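Local coordinates for SVS_variant_AS1 (Streptomyces sp. CWA1, PDB 6TJA), which is an engineered ancestral terpene cyclase of the spiroviolene synthase type, which probably cyclises a linear isoprenoid diphosphate in a metal-dependent reaction, at residues A201-D205 with R206-R210. Numbering follows the deposited sequence.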
loop_
_atom_site.group_PDB
_atom_site.type_symbol
_atom_site.label_atom_id
_atom_site.label_comp_id
_atom_site.label_asym_id
_atom_site.label_seq_id
_atom_site.Cartn_x
_atom_site.Cartn_y
_atom_site.Cartn_z
ATOM N N ALA A 201 -19.940 5.286 -9.715
ATOM C CA ALA A 201 -19.440 6.556 -10.274
ATOM C C ALA A 201 -17.892 6.523 -10.301
ATOM O O ALA A 201 -17.299 7.032 -9.353
ATOM C CB ALA A 201 -20.060 7.704 -9.482
ATOM N N GLU A 202 -17.262 5.986 -11.359
ATOM C CA GLU A 202 -15.770 5.924 -11.497
ATOM C C GLU A 202 -15.129 7.329 -11.568
ATOM O O GLU A 202 -15.277 8.030 -12.602
ATOM C CB GLU A 202 -15.309 5.100 -12.700
ATOM C CG GLU A 202 -13.796 4.809 -12.631
ATOM C CD GLU A 202 -13.119 4.074 -13.792
ATOM O OE1 GLU A 202 -13.696 4.046 -14.938
ATOM O OE2 GLU A 202 -12.010 3.521 -13.559
ATOM N N VAL A 203 -14.350 7.721 -10.552
ATOM C CA VAL A 203 -13.659 9.050 -10.539
ATOM C C VAL A 203 -12.398 8.937 -11.392
ATOM O O VAL A 203 -11.573 8.071 -11.130
ATOM C CB VAL A 203 -13.320 9.494 -9.108
ATOM C CG1 VAL A 203 -12.744 10.900 -9.045
ATOM C CG2 VAL A 203 -14.512 9.337 -8.192
ATOM N N PRO A 204 -12.213 9.791 -12.376
ATOM C CA PRO A 204 -11.000 9.723 -13.177
ATOM C C PRO A 204 -9.736 9.977 -12.357
ATOM O O PRO A 204 -9.766 10.741 -11.456
ATOM C CB PRO A 204 -11.208 10.812 -14.206
ATOM C CG PRO A 204 -12.631 11.095 -14.194
ATOM C CD PRO A 204 -13.112 10.836 -12.832
ATOM N N ASP A 205 -8.654 9.302 -12.678
ATOM C CA ASP A 205 -7.363 9.451 -11.990
ATOM C C ASP A 205 -6.966 10.913 -11.729
ATOM O O ASP A 205 -6.609 11.255 -10.660
ATOM C CB ASP A 205 -6.237 8.796 -12.791
ATOM C CG ASP A 205 -5.866 7.375 -12.329
ATOM O OD1 ASP A 205 -6.604 6.673 -11.653
ATOM O OD2 ASP A 205 -4.808 6.895 -12.714
ATOM N N ARG A 206 -7.044 11.747 -12.741
ATOM C CA ARG A 206 -6.683 13.124 -12.647
ATOM C C ARG A 206 -7.481 13.897 -11.616
ATOM O O ARG A 206 -7.020 14.843 -11.085
ATOM C CB ARG A 206 -6.675 13.790 -14.036
ATOM C CG ARG A 206 -7.909 14.566 -14.394
ATOM C CD ARG A 206 -8.361 14.418 -15.834
ATOM N NE ARG A 206 -9.792 14.121 -15.897
ATOM C CZ ARG A 206 -10.757 14.984 -15.599
ATOM N NH1 ARG A 206 -10.466 16.223 -15.247
ATOM N NH2 ARG A 206 -12.016 14.607 -15.652
ATOM N N GLU A 207 -8.661 13.437 -11.309
ATOM C CA GLU A 207 -9.510 14.081 -10.279
ATOM C C GLU A 207 -9.234 13.378 -8.958
ATOM O O GLU A 207 -9.079 14.055 -7.962
ATOM C CB GLU A 207 -10.991 14.050 -10.658
ATOM C CG GLU A 207 -11.400 15.123 -11.660
ATOM C CD GLU A 207 -12.913 15.282 -11.813
ATOM O OE1 GLU A 207 -13.485 16.394 -11.475
ATOM O OE2 GLU A 207 -13.528 14.288 -12.262
ATOM N N MET A 208 -9.202 12.072 -8.952
ATOM C CA MET A 208 -8.985 11.343 -7.735
ATOM C C MET A 208 -7.667 11.630 -7.066
ATOM O O MET A 208 -7.633 11.745 -5.892
ATOM C CB MET A 208 -9.126 9.844 -7.944
ATOM C CG MET A 208 -9.172 9.033 -6.662
ATOM S SD MET A 208 -10.316 9.515 -5.367
ATOM C CE MET A 208 -11.502 8.221 -5.426
ATOM N N HIS A 209 -6.610 11.766 -7.848
ATOM C CA HIS A 209 -5.275 11.986 -7.323
ATOM C C HIS A 209 -4.808 13.414 -7.046
ATOM O O HIS A 209 -3.736 13.608 -6.619
ATOM C CB HIS A 209 -4.259 11.142 -8.073
ATOM C CG HIS A 209 -4.607 9.695 -8.099
ATOM N ND1 HIS A 209 -4.882 8.980 -6.965
ATOM C CD2 HIS A 209 -4.752 8.836 -9.122
ATOM C CE1 HIS A 209 -5.157 7.740 -7.286
ATOM N NE2 HIS A 209 -5.093 7.630 -8.591
ATOM N N ARG A 210 -5.634 14.374 -7.396
ATOM C CA ARG A 210 -5.484 15.801 -7.021
ATOM C C ARG A 210 -5.138 15.893 -5.535
ATOM O O ARG A 210 -5.868 15.369 -4.679
ATOM C CB ARG A 210 -6.760 16.608 -7.293
ATOM C CG ARG A 210 -6.968 17.045 -8.733
ATOM C CD ARG A 210 -8.314 17.742 -8.877
ATOM N NE ARG A 210 -8.274 19.010 -8.180
ATOM C CZ ARG A 210 -9.310 19.820 -7.948
ATOM N NH1 ARG A 210 -10.525 19.471 -8.319
ATOM N NH2 ARG A 210 -9.111 20.962 -7.304
HETATM O O HOH W 1 -5.917 5.352 -9.642
#
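With its CG on the far side from the carbonyl carbon (chi1 -54°), His-209 swings its imidazole back along Asp-205. Carboxylate and ring run side by side in the same direction, their planes 67° apart, and Asp-205 OD1 stops 3.5 Å from His-209 NE2. A water bridges the two: it donates to Asp-205 OD1 and is hydrogen-bonded to His-209 NE2 at 2.6 Å, lying in the ring plane at its edge. The stronger partner of Asp-205 OD1 is Arg-148 of helix 143-169, which forms a salt bridge with it and also hydrogen-bonds the carbonyl of Val-203. That bridge probably offsets the nearby Asp-205 carboxylate of the second subunit, where Thr-144 packs on both Asp-205 and His-209.

The backbone of the same residues turns helical. Pro-204 O is gripped twice: Met-208 N meets it at 2.9 Å in a nearly straight bond (173°), whereas Glu-207 N approaches from above the carbonyl plane in a less straight hydrogen bond. Asp-205 O takes the next bond, from His-209 N at 2.9 Å. Val-203 CG1 packs against Met-208, 3.9 Å from its CB, the two side chains crossing at about a right angle. Around the pyrrolidine ring, Glu-207 lies alongside Pro-204 and brings OE2 to 3.5 Å from Pro-204 CD, while its OE1 is held by the backbone of Gly-288. Tyr-294 of helix 289-309 packs against Val-203 and Met-208. Pro-204 occupies the N-cap of the short helix 205-208, a single turn in the link between helices 195-199 and 211-231 of the all-helical terpene synthase fold, placed here at the subunit interface.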